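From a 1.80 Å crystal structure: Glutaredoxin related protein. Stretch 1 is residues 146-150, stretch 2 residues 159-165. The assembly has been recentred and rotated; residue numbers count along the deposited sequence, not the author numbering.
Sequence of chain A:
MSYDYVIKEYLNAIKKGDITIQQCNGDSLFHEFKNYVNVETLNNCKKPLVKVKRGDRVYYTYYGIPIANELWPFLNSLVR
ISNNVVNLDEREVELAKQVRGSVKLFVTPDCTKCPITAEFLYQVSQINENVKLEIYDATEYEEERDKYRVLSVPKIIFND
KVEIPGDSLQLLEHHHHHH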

ATOM      1  N   ASP A 146     -12.811 -11.654  -7.317  1.00 17.76           N
ATOM      2  CA  ASP A 146     -13.383 -12.590  -8.276  1.00 18.28           C
ATOM      3  C   ASP A 146     -13.205 -12.180  -9.722  1.00 17.56           C
ATOM      4  O   ASP A 146     -13.057 -13.031 -10.602  1.00 18.48           O
ATOM      5  CB  ASP A 146     -14.844 -12.860  -7.922  1.00 20.64           C
ATOM      6  CG  ASP A 146     -14.974 -13.679  -6.656  1.00 23.46           C
ATOM      7  OD1 ASP A 146     -14.040 -14.474  -6.378  1.00 26.76           O
ATOM      8  OD2 ASP A 146     -15.993 -13.550  -5.932  1.00 25.66           O
ATOM      9  N   LYS A 147     -13.160 -10.879  -9.964  1.00 17.95           N
ATOM     10  CA  LYS A 147     -12.987 -10.366 -11.302  1.00 17.63           C
ATOM     11  C   LYS A 147     -11.662 -10.879 -11.864  1.00 18.62           C
ATOM     12  O   LYS A 147     -11.553 -11.238 -13.059  1.00 16.45           O
ATOM     13  CB  LYS A 147     -12.976  -8.838 -11.262  1.00 19.09           C
ATOM     14  CG  LYS A 147     -12.661  -8.200 -12.608  1.00 23.74           C
ATOM     15  CD  LYS A 147     -12.780  -6.680 -12.559  1.00 27.00           C
ATOM     16  CE  LYS A 147     -12.378  -6.071 -13.910  1.00 28.65           C
ATOM     17  NZ  LYS A 147     -12.326  -4.583 -13.829  1.00 30.85           N
ATOM     18  N   TYR A 148     -10.654 -10.909 -10.983  1.00 16.52           N
ATOM     19  CA  TYR A 148      -9.330 -11.370 -11.387  1.00 16.26           C
ATOM     20  C   TYR A 148      -9.063 -12.836 -11.052  1.00 16.82           C
ATOM     21  O   TYR A 148      -7.922 -13.322 -11.162  1.00 18.34           O
ATOM     22  CB  TYR A 148      -8.248 -10.427 -10.812  1.00 17.26           C
ATOM     23  CG  TYR A 148      -8.365  -9.029 -11.387  1.00 17.30           C
ATOM     24  CD1 TYR A 148      -8.999  -8.017 -10.669  1.00 18.95           C
ATOM     25  CD2 TYR A 148      -7.939  -8.746 -12.688  1.00 18.16           C
ATOM     26  CE1 TYR A 148      -9.209  -6.760 -11.223  1.00 21.63           C
ATOM     27  CE2 TYR A 148      -8.147  -7.475 -13.261  1.00 19.25           C
ATOM     28  CZ  TYR A 148      -8.783  -6.496 -12.513  1.00 19.30           C
ATOM     29  OH  TYR A 148      -9.005  -5.221 -13.027  1.00 23.32           O
ATOM     30  N   ARG A 149     -10.126 -13.558 -10.684  1.00 17.18           N
ATOM     31  CA  ARG A 149     -10.033 -14.995 -10.419  1.00 18.44           C
ATOM     32  C   ARG A 149      -9.011 -15.393  -9.360  1.00 17.18           C
ATOM     33  O   ARG A 149      -8.319 -16.417  -9.453  1.00 18.40           O
ATOM     34  CB  ARG A 149      -9.743 -15.730 -11.742  1.00 21.96           C
ATOM     35  CG  ARG A 149     -10.802 -15.493 -12.840  1.00 26.11           C
ATOM     36  CD  ARG A 149     -10.501 -16.435 -14.021  1.00 32.16           C
ATOM     37  NE  ARG A 149     -11.554 -16.561 -15.025  1.00 39.75           N
ATOM     38  CZ  ARG A 149     -12.323 -15.573 -15.479  1.00 43.87           C
ATOM     39  NH1 ARG A 149     -12.190 -14.328 -15.015  1.00 46.71           N
ATOM     40  NH2 ARG A 149     -13.220 -15.826 -16.433  1.00 44.90           N
ATOM     41  N   VAL A 150      -8.960 -14.583  -8.323  1.00 17.62           N
ATOM     42  CA  VAL A 150      -8.048 -14.803  -7.213  1.00 15.52           C
ATOM     43  C   VAL A 150      -8.627 -15.805  -6.210  1.00 16.29           C
ATOM     44  O   VAL A 150      -9.789 -15.694  -5.812  1.00 15.66           O
ATOM     45  CB  VAL A 150      -7.760 -13.435  -6.513  1.00 15.73           C
ATOM     46  CG1 VAL A 150      -6.810 -13.622  -5.263  1.00 15.02           C
ATOM     47  CG2 VAL A 150      -7.149 -12.451  -7.558  1.00 16.71           C
ATOM     48  N   ASN A 159      -1.276  -5.354 -15.661  1.00 18.86           N
ATOM     49  CA  ASN A 159      -2.032  -4.817 -16.793  1.00 20.55           C
ATOM     50  C   ASN A 159      -3.447  -5.364 -16.863  1.00 22.01           C
ATOM     51  O   ASN A 159      -3.998  -5.517 -17.962  1.00 20.65           O
ATOM     52  CB  ASN A 159      -1.268  -5.092 -18.101  1.00 21.69           C
ATOM     53  CG  ASN A 159       0.107  -4.448 -18.101  1.00 24.09           C
ATOM     54  OD1 ASN A 159       0.223  -3.230 -17.978  1.00 25.44           O
ATOM     55  ND2 ASN A 159       1.161  -5.264 -18.208  1.00 28.38           N
ATOM     56  N   ASP A 160      -4.037  -5.620 -15.694  1.00 21.50           N
ATOM     57  CA  ASP A 160      -5.400  -6.185 -15.580  1.00 23.96           C
ATOM     58  C   ASP A 160      -5.578  -7.501 -16.331  1.00 25.80           C
ATOM     59  O   ASP A 160      -6.701  -7.890 -16.670  1.00 25.50           O
ATOM     60  CB  ASP A 160      -6.447  -5.184 -16.093  1.00 26.26           C
ATOM     61  CG  ASP A 160      -6.529  -3.946 -15.242  1.00 27.74           C
ATOM     62  OD1 ASP A 160      -7.184  -3.984 -14.191  1.00 29.70           O
ATOM     63  OD2 ASP A 160      -5.913  -2.922 -15.605  1.00 30.11           O
ATOM     64  N   LYS A 161      -4.485  -8.218 -16.544  1.00 24.73           N
ATOM     65  CA  LYS A 161      -4.533  -9.467 -17.309  1.00 26.35           C
ATOM     66  C   LYS A 161      -4.615 -10.700 -16.407  1.00 24.78           C
ATOM     67  O   LYS A 161      -3.774 -10.884 -15.533  1.00 24.19           O
ATOM     68  CB  LYS A 161      -3.275  -9.561 -18.164  1.00 28.94           C
ATOM     69  CG  LYS A 161      -3.426 -10.206 -19.528  1.00 34.84           C
ATOM     70  CD  LYS A 161      -3.840 -11.643 -19.455  1.00 36.57           C
ATOM     71  CE  LYS A 161      -3.671 -12.326 -20.815  1.00 38.88           C
ATOM     72  NZ  LYS A 161      -3.955 -13.790 -20.708  1.00 41.91           N
ATOM     73  N   VAL A 162      -5.625 -11.534 -16.613  1.00 22.14           N
ATOM     74  CA  VAL A 162      -5.746 -12.761 -15.830  1.00 22.03           C
ATOM     75  C   VAL A 162      -5.022 -13.792 -16.689  1.00 23.22           C
ATOM     76  O   VAL A 162      -5.412 -14.029 -17.846  1.00 23.24           O
ATOM     77  CB  VAL A 162      -7.233 -13.205 -15.645  1.00 22.00           C
ATOM     78  CG1 VAL A 162      -7.300 -14.612 -15.026  1.00 21.23           C
ATOM     79  CG2 VAL A 162      -7.944 -12.243 -14.779  1.00 19.31           C
ATOM     80  N   GLU A 163      -3.954 -14.376 -16.151  1.00 22.20           N
ATOM     81  CA  GLU A 163      -3.161 -15.355 -16.881  1.00 24.79           C
ATOM     82  C   GLU A 163      -3.762 -16.718 -16.540  1.00 26.06           C
ATOM     83  O   GLU A 163      -3.778 -17.108 -15.378  1.00 25.45           O
ATOM     84  CB  GLU A 163      -1.686 -15.310 -16.430  1.00 26.25           C
ATOM     85  CG  GLU A 163      -0.902 -13.998 -16.746  1.00 26.16           C
ATOM     86  CD  GLU A 163      -0.768 -13.725 -18.250  1.00 29.44           C
ATOM     87  OE1 GLU A 163      -0.879 -14.684 -19.040  1.00 28.30           O
ATOM     88  OE2 GLU A 163      -0.541 -12.555 -18.645  1.00 29.40           O
ATOM     89  N   ILE A 164      -4.258 -17.425 -17.552  1.00 27.94           N
ATOM     90  CA  ILE A 164      -4.866 -18.744 -17.354  1.00 30.59           C
ATOM     91  C   ILE A 164      -3.997 -19.763 -18.090  1.00 32.44           C
ATOM     92  O   ILE A 164      -3.759 -19.621 -19.288  1.00 32.09           O
ATOM     93  CB  ILE A 164      -6.301 -18.821 -17.970  1.00 32.14           C
ATOM     94  CG1 ILE A 164      -7.152 -17.633 -17.515  1.00 34.06           C
ATOM     95  CG2 ILE A 164      -6.985 -20.149 -17.555  1.00 30.97           C
ATOM     96  CD1 ILE A 164      -7.783 -17.808 -16.188  1.00 36.73           C
ATOM     97  N   PRO A 165      -3.501 -20.789 -17.382  1.00 34.24           N
ATOM     98  CA  PRO A 165      -2.658 -21.805 -18.032  1.00 36.19           C
ATOM     99  C   PRO A 165      -3.294 -22.424 -19.292  1.00 37.18           C
ATOM    100  O   PRO A 165      -4.501 -22.706 -19.338  1.00 35.82           O
ATOM    101  CB  PRO A 165      -2.415 -22.833 -16.920  1.00 36.25           C
ATOM    102  CG  PRO A 165      -3.600 -22.639 -15.968  1.00 37.03           C
ATOM    103  CD  PRO A 165      -3.760 -21.126 -15.969  1.00 34.53           C
TER
HETATM  104  O   HOH W   1     -10.158  -2.694 -15.498  1.00 50.05           O

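Contact between residues 146-150, where a helix ends (146-147) and runs into a loop, and the loop 159-165 in glutaredoxin related protein. Asp146 does not reach the loop, but its carbonyl O accepts a backbone hydrogen bond from Arg149 N (3.0 Å), tying together the turn in which the helix ends. Lys147 touches the loop lightly, its carbonyl O lying 4.1 Å from Val162 CG2. Its side chain is fully extended, all four chi angles t, which carries Lys147 NZ to within 3.5 Å of Tyr148 OH, a weak hydrogen bond; the O of water 1 lies 3.3 Å from Lys147 NZ and 3.5 Å from Asp160 OD1, both weak hydrogen bonds, and links the same amine to the loop. Tyr148, the first residue to leave helical phi/psi, is the centre of the contact. Its CA-to-CB bond points sideways, yet the ring extends along the loop so that Tyr148 OH donates a very short hydrogen bond to Asp160 OD1 (2.5 Å). Nearer the backbone, Val162, pointing toward stretch 1, packs CG2 against Tyr148 CA (3.8 Å) and CD2 (4.1 Å), so one tyrosine joins a polar and an apolar anchor. Arg149, with positive phi, points toward the loop and lays its aliphatic CD against Val162 CG1 (3.8 Å) and Ile164 CD1 (3.7 Å). Val150 is already out of reach.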